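Local coordinates for alcohol dehydrogenase, zinc-containing (Thermotoga maritima, PDB 1VJ0), which probably works as a zinc-dependent alcohol dehydrogenase, an oxidoreductase with two bound zinc ions, at residues P41-C55 and H77-K90. Numbering follows the deposited sequence.
Sequences PRGSILVEILSAGVC and HEGAGRVVEVNGEK
L50 lays its CD1 methyl over one face of the R82 guanidinium, 4.2 Å above the plane and over its centre, while E48 reaches the same group at its edge. The two segments form an antiparallel pair in the GroES-like domain of this medium-chain dehydrogenase, between strands 45-54 and 78-86. E48 and R82 run side by side from a hydrogen-bonded pair; both have CG anti to the backbone N (chi1 179° for E48), which sends the two chains out together. The salt bridge, E48 OE1 to R82 NH1 at 2.7 Å, uses the syn side of the carboxylate with NH1 32° out of its plane, and the carboxylate and guanidinium planes stand 50° apart, so the groups do not meet flat. Without the carboxylate, as with an alanine at E48, the R82 guanidinium would probably lose this anionic mate and be freer to turn against L50. Two classic beta bulges interrupt the ladder, each identified by a carbonyl taking two N-H groups: L46 O accepts from V84 N (2.7 Å) and E85 N (3.3 Å), and A80 O from L50 N and S51 N. Between them, G81 meets I49 where a CB would clash with E48 O. On the face that carries I45, V47 and V83, I45 CD1 rests on K90 CG at 3.7 Å, and K90 NZ continues to the carbonyls of P157 and T159. The far end supplies C55, H77 and E78 to a zinc ion that C178 completes; E78 OE1 also pairs with K373. There a water 2.7 Å from G53 O links it to E78 O.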
ATOM      1  N   PRO A  41     -39.135 -11.433  -9.292  1.00 29.39           N
ATOM      2  CA  PRO A  41     -38.746 -10.147  -9.867  1.00 30.08           C
ATOM      3  C   PRO A  41     -37.762 -10.294 -11.022  1.00 30.03           C
ATOM      4  O   PRO A  41     -36.903 -11.201 -11.012  1.00 29.38           O
ATOM      5  CB  PRO A  41     -38.133  -9.417  -8.682  1.00 30.57           C
ATOM      6  CG  PRO A  41     -38.833 -10.015  -7.560  1.00 30.57           C
ATOM      7  CD  PRO A  41     -38.905 -11.458  -7.836  1.00 29.35           C
ATOM      8  N   ARG A  42     -37.882  -9.408 -11.989  1.00 28.60           N
ATOM      9  CA  ARG A  42     -36.998  -9.409 -13.133  1.00 31.52           C
ATOM     10  C   ARG A  42     -35.532  -9.533 -12.736  1.00 29.93           C
ATOM     11  O   ARG A  42     -35.017  -8.809 -11.891  1.00 27.89           O
ATOM     12  CB  ARG A  42     -37.222  -8.157 -13.983  1.00 32.05           C
ATOM     13  CG  ARG A  42     -36.593  -8.216 -15.355  1.00 36.40           C
ATOM     14  CD  ARG A  42     -36.473  -6.845 -16.019  1.00 38.93           C
ATOM     15  NE  ARG A  42     -37.811  -6.396 -16.446  1.00 44.47           N
ATOM     16  CZ  ARG A  42     -38.366  -5.187 -16.212  1.00 47.20           C
ATOM     17  NH1 ARG A  42     -37.721  -4.213 -15.567  1.00 46.73           N
ATOM     18  NH2 ARG A  42     -39.585  -4.955 -16.668  1.00 45.85           N
ATOM     19  N   GLY A  43     -34.851 -10.479 -13.366  1.00 29.14           N
ATOM     20  CA  GLY A  43     -33.424 -10.643 -13.196  1.00 28.32           C
ATOM     21  C   GLY A  43     -33.069 -11.644 -12.078  1.00 29.11           C
ATOM     22  O   GLY A  43     -31.915 -12.028 -11.946  1.00 27.38           O
ATOM     23  N   SER A  44     -34.067 -12.015 -11.273  1.00 27.86           N
ATOM     24  CA  SER A  44     -33.867 -12.801 -10.064  1.00 27.94           C
ATOM     25  C   SER A  44     -33.504 -14.234 -10.392  1.00 27.57           C
ATOM     26  O   SER A  44     -33.808 -14.693 -11.486  1.00 25.82           O
ATOM     27  CB  SER A  44     -35.184 -12.885  -9.284  1.00 28.65           C
ATOM     28  OG  SER A  44     -35.507 -11.638  -8.710  1.00 30.84           O
ATOM     29  N   ILE A  45     -32.934 -14.924  -9.392  1.00 26.21           N
ATOM     30  CA  ILE A  45     -32.539 -16.310  -9.471  1.00 26.68           C
ATOM     31  C   ILE A  45     -33.265 -17.134  -8.390  1.00 25.62           C
ATOM     32  O   ILE A  45     -33.150 -16.838  -7.206  1.00 27.25           O
ATOM     33  CB  ILE A  45     -30.988 -16.481  -9.282  1.00 26.47           C
ATOM     34  CG1 ILE A  45     -30.241 -15.585 -10.266  1.00 29.12           C
ATOM     35  CG2 ILE A  45     -30.611 -17.936  -9.530  1.00 28.52           C
ATOM     36  CD1 ILE A  45     -29.888 -14.154  -9.759  1.00 30.04           C
ATOM     37  N   LEU A  46     -34.042 -18.118  -8.806  1.00 25.30           N
ATOM     38  CA  LEU A  46     -34.671 -19.017  -7.844  1.00 25.71           C
ATOM     39  C   LEU A  46     -33.706 -20.137  -7.549  1.00 24.39           C
ATOM     40  O   LEU A  46     -33.262 -20.841  -8.482  1.00 26.07           O
ATOM     41  CB  LEU A  46     -35.955 -19.569  -8.413  1.00 26.36           C
ATOM     42  CG  LEU A  46     -36.804 -20.446  -7.499  1.00 27.21           C
ATOM     43  CD1 LEU A  46     -37.161 -19.782  -6.173  1.00 28.76           C
ATOM     44  CD2 LEU A  46     -38.086 -20.825  -8.292  1.00 27.19           C
ATOM     45  N   VAL A  47     -33.390 -20.311  -6.285  1.00 23.64           N
ATOM     46  CA  VAL A  47     -32.357 -21.235  -5.836  1.00 25.11           C
ATOM     47  C   VAL A  47     -32.941 -22.233  -4.849  1.00 25.84           C
ATOM     48  O   VAL A  47     -33.639 -21.846  -3.908  1.00 27.21           O
ATOM     49  CB  VAL A  47     -31.154 -20.467  -5.208  1.00 25.04           C
ATOM     50  CG1 VAL A  47     -30.053 -21.423  -4.695  1.00 27.18           C
ATOM     51  CG2 VAL A  47     -30.585 -19.486  -6.233  1.00 28.26           C
ATOM     52  N   GLU A  48     -32.672 -23.502  -5.097  1.00 25.56           N
ATOM     53  CA  GLU A  48     -32.925 -24.576  -4.147  1.00 27.09           C
ATOM     54  C   GLU A  48     -31.798 -24.603  -3.124  1.00 26.26           C
ATOM     55  O   GLU A  48     -30.616 -24.770  -3.482  1.00 27.51           O
ATOM     56  CB  GLU A  48     -32.983 -25.917  -4.902  1.00 26.76           C
ATOM     57  CG  GLU A  48     -33.217 -27.110  -3.971  1.00 28.11           C
ATOM     58  CD  GLU A  48     -32.882 -28.453  -4.582  1.00 31.18           C
ATOM     59  OE1 GLU A  48     -32.470 -28.524  -5.777  1.00 34.70           O
ATOM     60  OE2 GLU A  48     -33.000 -29.434  -3.809  1.00 32.44           O
ATOM     61  N   ILE A  49     -32.121 -24.390  -1.859  1.00 25.71           N
ATOM     62  CA  ILE A  49     -31.101 -24.447  -0.792  1.00 26.48           C
ATOM     63  C   ILE A  49     -30.648 -25.888  -0.579  1.00 27.75           C
ATOM     64  O   ILE A  49     -31.484 -26.763  -0.407  1.00 27.80           O
ATOM     65  CB  ILE A  49     -31.620 -23.832   0.533  1.00 25.63           C
ATOM     66  CG1 ILE A  49     -31.892 -22.317   0.400  1.00 26.62           C
ATOM     67  CG2 ILE A  49     -30.693 -24.112   1.706  1.00 26.45           C
ATOM     68  CD1 ILE A  49     -30.625 -21.465   0.266  1.00 25.92           C
ATOM     69  N   LEU A  50     -29.325 -26.117  -0.603  1.00 27.65           N
ATOM     70  CA  LEU A  50     -28.751 -27.405  -0.250  1.00 28.19           C
ATOM     71  C   LEU A  50     -28.040 -27.402   1.099  1.00 28.36           C
ATOM     72  O   LEU A  50     -28.024 -28.426   1.779  1.00 29.64           O
ATOM     73  CB  LEU A  50     -27.839 -27.951  -1.366  1.00 27.55           C
ATOM     74  CG  LEU A  50     -28.459 -28.097  -2.742  1.00 28.88           C
ATOM     75  CD1 LEU A  50     -27.407 -28.200  -3.859  1.00 28.49           C
ATOM     76  CD2 LEU A  50     -29.426 -29.277  -2.721  1.00 29.99           C
ATOM     77  N   SER A  51     -27.450 -26.289   1.475  1.00 28.93           N
ATOM     78  CA  SER A  51     -26.815 -26.116   2.786  1.00 29.53           C
ATOM     79  C   SER A  51     -27.140 -24.740   3.329  1.00 29.36           C
ATOM     80  O   SER A  51     -26.999 -23.750   2.596  1.00 30.99           O
ATOM     81  CB  SER A  51     -25.287 -26.179   2.654  1.00 29.93           C
ATOM     82  OG  SER A  51     -24.834 -27.301   1.950  1.00 33.73           O
ATOM     83  N   ALA A  52     -27.547 -24.668   4.608  1.00 28.48           N
ATOM     84  CA  ALA A  52     -27.739 -23.424   5.322  1.00 28.11           C
ATOM     85  C   ALA A  52     -27.000 -23.429   6.636  1.00 28.32           C
ATOM     86  O   ALA A  52     -27.312 -24.231   7.540  1.00 28.74           O
ATOM     87  CB  ALA A  52     -29.218 -23.153   5.579  1.00 27.81           C
ATOM     88  N   GLY A  53     -26.028 -22.539   6.793  1.00 27.85           N
ATOM     89  CA  GLY A  53     -25.325 -22.446   8.057  1.00 27.58           C
ATOM     90  C   GLY A  53     -26.157 -21.768   9.117  1.00 28.22           C
ATOM     91  O   GLY A  53     -26.852 -20.791   8.840  1.00 28.04           O
ATOM     92  N   VAL A  54     -26.084 -22.279  10.328  1.00 29.10           N
ATOM     93  CA  VAL A  54     -26.639 -21.612  11.497  1.00 30.90           C
ATOM     94  C   VAL A  54     -25.494 -20.864  12.189  1.00 32.89           C
ATOM     95  O   VAL A  54     -24.538 -21.479  12.672  1.00 32.06           O
ATOM     96  CB  VAL A  54     -27.338 -22.608  12.428  1.00 31.02           C
ATOM     97  CG1 VAL A  54     -27.959 -21.912  13.616  1.00 32.02           C
ATOM     98  CG2 VAL A  54     -28.423 -23.331  11.660  1.00 30.55           C
ATOM     99  N   CYS A  55     -25.614 -19.535  12.215  1.00 36.64           N
ATOM    100  CA  CYS A  55     -24.610 -18.636  12.773  1.00 37.56           C
ATOM    101  C   CYS A  55     -24.940 -18.233  14.175  1.00 37.34           C
ATOM    102  O   CYS A  55     -26.095 -18.165  14.568  1.00 37.87           O
ATOM    103  CB  CYS A  55     -24.500 -17.366  11.927  1.00 38.59           C
ATOM    104  SG  CYS A  55     -23.074 -16.384  12.438  1.00 45.32           S
ATOM    105  N   HIS A  77     -28.315 -16.496   6.715  1.00 26.87           N
ATOM    106  CA  HIS A  77     -27.563 -15.668   5.762  1.00 28.08           C
ATOM    107  C   HIS A  77     -26.328 -16.389   5.190  1.00 29.64           C
ATOM    108  O   HIS A  77     -25.476 -15.776   4.521  1.00 29.40           O
ATOM    109  CB  HIS A  77     -27.183 -14.351   6.440  1.00 28.99           C
ATOM    110  CG  HIS A  77     -26.415 -14.520   7.710  1.00 28.25           C
ATOM    111  ND1 HIS A  77     -27.025 -14.595   8.947  1.00 27.63           N
ATOM    112  CD2 HIS A  77     -25.078 -14.610   7.938  1.00 29.55           C
ATOM    113  CE1 HIS A  77     -26.097 -14.754   9.881  1.00 29.47           C
ATOM    114  NE2 HIS A  77     -24.909 -14.769   9.293  1.00 30.82           N
ATOM    115  N   GLU A  78     -26.221 -17.685   5.485  1.00 29.78           N
ATOM    116  CA  GLU A  78     -25.129 -18.529   5.021  1.00 31.38           C
ATOM    117  C   GLU A  78     -25.774 -19.680   4.196  1.00 31.15           C
ATOM    118  O   GLU A  78     -26.406 -20.594   4.764  1.00 29.23           O
ATOM    119  CB  GLU A  78     -24.411 -19.140   6.249  1.00 32.75           C
ATOM    120  CG  GLU A  78     -23.655 -18.149   7.162  1.00 35.73           C
ATOM    121  CD  GLU A  78     -23.197 -18.736   8.517  1.00 34.04           C
ATOM    122  OE1 GLU A  78     -22.774 -19.913   8.668  1.00 39.20           O
ATOM    123  OE2 GLU A  78     -23.268 -18.001   9.471  1.00 41.63           O
ATOM    124  N   GLY A  79     -25.564 -19.660   2.879  1.00 30.71           N
ATOM    125  CA  GLY A  79     -26.191 -20.584   1.982  1.00 31.58           C
ATOM    126  C   GLY A  79     -25.409 -21.039   0.757  1.00 31.46           C
ATOM    127  O   GLY A  79     -24.527 -20.338   0.244  1.00 32.38           O
ATOM    128  N   ALA A  80     -25.709 -22.253   0.332  1.00 30.34           N
ATOM    129  CA  ALA A  80     -25.249 -22.778  -0.962  1.00 29.93           C
ATOM    130  C   ALA A  80     -26.394 -23.530  -1.543  1.00 29.55           C
ATOM    131  O   ALA A  80     -27.193 -24.125  -0.814  1.00 29.05           O
ATOM    132  CB  ALA A  80     -24.056 -23.675  -0.791  1.00 29.79           C
ATOM    133  N   GLY A  81     -26.511 -23.512  -2.857  1.00 29.03           N
ATOM    134  CA  GLY A  81     -27.567 -24.275  -3.492  1.00 28.85           C
ATOM    135  C   GLY A  81     -27.453 -24.453  -5.011  1.00 27.39           C
ATOM    136  O   GLY A  81     -26.386 -24.334  -5.607  1.00 27.25           O
ATOM    137  N   ARG A  82     -28.584 -24.771  -5.597  1.00 27.07           N
ATOM    138  CA  ARG A  82     -28.701 -25.153  -6.962  1.00 27.55           C
ATOM    139  C   ARG A  82     -29.692 -24.256  -7.665  1.00 27.29           C
ATOM    140  O   ARG A  82     -30.817 -24.044  -7.175  1.00 26.24           O
ATOM    141  CB  ARG A  82     -29.179 -26.598  -7.034  1.00 27.31           C
ATOM    142  CG  ARG A  82     -29.268 -27.135  -8.440  1.00 27.75           C
ATOM    143  CD  ARG A  82     -29.896 -28.508  -8.561  1.00 34.05           C
ATOM    144  NE  ARG A  82     -29.030 -29.557  -8.000  1.00 39.31           N
ATOM    145  CZ  ARG A  82     -29.344 -30.343  -6.960  1.00 43.61           C
ATOM    146  NH1 ARG A  82     -30.518 -30.249  -6.331  1.00 45.49           N
ATOM    147  NH2 ARG A  82     -28.461 -31.260  -6.545  1.00 45.94           N
ATOM    148  N   VAL A  83     -29.291 -23.778  -8.834  1.00 27.70           N
ATOM    149  CA  VAL A  83     -30.136 -22.886  -9.640  1.00 27.05           C
ATOM    150  C   VAL A  83     -31.362 -23.652 -10.121  1.00 26.09           C
ATOM    151  O   VAL A  83     -31.255 -24.728 -10.726  1.00 26.04           O
ATOM    152  CB  VAL A  83     -29.342 -22.248 -10.839  1.00 26.35           C
ATOM    153  CG1 VAL A  83     -30.243 -21.412 -11.688  1.00 28.30           C
ATOM    154  CG2 VAL A  83     -28.234 -21.391 -10.326  1.00 28.18           C
ATOM    155  N   VAL A  84     -32.542 -23.091  -9.871  1.00 25.34           N
ATOM    156  CA  VAL A  84     -33.777 -23.641 -10.392  1.00 26.09           C
ATOM    157  C   VAL A  84     -34.160 -22.864 -11.639  1.00 26.36           C
ATOM    158  O   VAL A  84     -34.414 -23.450 -12.670  1.00 26.07           O
ATOM    159  CB  VAL A  84     -34.947 -23.616  -9.341  1.00 26.82           C
ATOM    160  CG1 VAL A  84     -36.263 -24.166  -9.934  1.00 28.46           C
ATOM    161  CG2 VAL A  84     -34.559 -24.393  -8.103  1.00 26.47           C
ATOM    162  N   GLU A  85     -34.223 -21.549 -11.530  1.00 27.14           N
ATOM    163  CA  GLU A  85     -34.534 -20.740 -12.654  1.00 28.79           C
ATOM    164  C   GLU A  85     -33.957 -19.329 -12.512  1.00 27.72           C
ATOM    165  O   GLU A  85     -33.640 -18.859 -11.429  1.00 27.00           O
ATOM    166  CB  GLU A  85     -36.048 -20.772 -12.915  1.00 30.29           C
ATOM    167  CG  GLU A  85     -36.889 -19.864 -12.080  1.00 33.54           C
ATOM    168  CD  GLU A  85     -38.395 -20.015 -12.350  1.00 33.65           C
ATOM    169  OE1 GLU A  85     -38.914 -21.156 -12.286  1.00 38.45           O
ATOM    170  OE2 GLU A  85     -39.073 -18.966 -12.631  1.00 41.30           O
ATOM    171  N   VAL A  86     -33.756 -18.705 -13.654  1.00 27.74           N
ATOM    172  CA  VAL A  86     -33.307 -17.353 -13.773  1.00 27.77           C
ATOM    173  C   VAL A  86     -34.337 -16.636 -14.608  1.00 28.16           C
ATOM    174  O   VAL A  86     -34.637 -17.040 -15.724  1.00 27.14           O
ATOM    175  CB  VAL A  86     -31.957 -17.213 -14.537  1.00 27.64           C
ATOM    176  CG1 VAL A  86     -31.488 -15.799 -14.492  1.00 26.72           C
ATOM    177  CG2 VAL A  86     -30.875 -18.133 -13.944  1.00 30.46           C
ATOM    178  N   ASN A  87     -34.855 -15.550 -14.065  1.00 29.10           N
ATOM    179  CA  ASN A  87     -35.824 -14.696 -14.779  1.00 30.10           C
ATOM    180  C   ASN A  87     -35.061 -13.708 -15.693  1.00 29.71           C
ATOM    181  O   ASN A  87     -34.771 -12.619 -15.262  1.00 32.22           O
ATOM    182  CB  ASN A  87     -36.686 -13.921 -13.751  1.00 30.31           C
ATOM    183  CG  ASN A  87     -37.555 -12.859 -14.404  1.00 35.26           C
ATOM    184  OD1 ASN A  87     -37.088 -12.146 -15.310  1.00 41.44           O
ATOM    185  ND2 ASN A  87     -38.799 -12.721 -13.941  1.00 37.08           N
ATOM    186  N   GLY A  88     -34.714 -14.095 -16.909  1.00 28.73           N
ATOM    187  CA  GLY A  88     -33.760 -13.328 -17.721  1.00 28.83           C
ATOM    188  C   GLY A  88     -32.414 -14.045 -17.764  1.00 29.64           C
ATOM    189  O   GLY A  88     -32.375 -15.266 -17.928  1.00 29.38           O
ATOM    190  N   GLU A  89     -31.331 -13.298 -17.577  1.00 29.61           N
ATOM    191  CA  GLU A  89     -29.966 -13.851 -17.563  1.00 31.30           C
ATOM    192  C   GLU A  89     -29.210 -13.402 -16.336  1.00 30.47           C
ATOM    193  O   GLU A  89     -29.429 -12.294 -15.811  1.00 31.20           O
ATOM    194  CB  GLU A  89     -29.154 -13.366 -18.782  1.00 31.69           C
ATOM    195  CG  GLU A  89     -29.746 -13.699 -20.131  1.00 36.37           C
ATOM    196  CD  GLU A  89     -30.941 -12.810 -20.445  1.00 41.10           C
ATOM    197  OE1 GLU A  89     -30.866 -11.558 -20.302  1.00 48.66           O
ATOM    198  OE2 GLU A  89     -31.977 -13.367 -20.766  1.00 42.80           O
ATOM    199  N   LYS A  90     -28.327 -14.273 -15.852  1.00 29.75           N
ATOM    200  CA  LYS A  90     -27.449 -13.938 -14.727  1.00 28.58           C
ATOM    201  C   LYS A  90     -26.088 -14.579 -14.910  1.00 28.08           C
ATOM    202  O   LYS A  90     -25.984 -15.738 -15.162  1.00 27.68           O
ATOM    203  CB  LYS A  90     -28.059 -14.330 -13.385  1.00 29.01           C
ATOM    204  CG  LYS A  90     -27.127 -14.073 -12.200  1.00 28.51           C
ATOM    205  CD  LYS A  90     -26.869 -12.595 -11.934  1.00 28.94           C
ATOM    206  CE  LYS A  90     -25.969 -12.400 -10.715  1.00 29.27           C
ATOM    207  NZ  LYS A  90     -25.543 -10.934 -10.411  1.00 26.36           N
TER
HETATM  208  O   HOH W   1     -29.911 -11.121 -13.427  1.00 20.74           O
HETATM  209  O   HOH W   2     -27.129 -17.838   9.063  1.00 20.54           O
HETATM  210  O   HOH W   3     -28.131 -19.855   6.632  1.00 20.57           O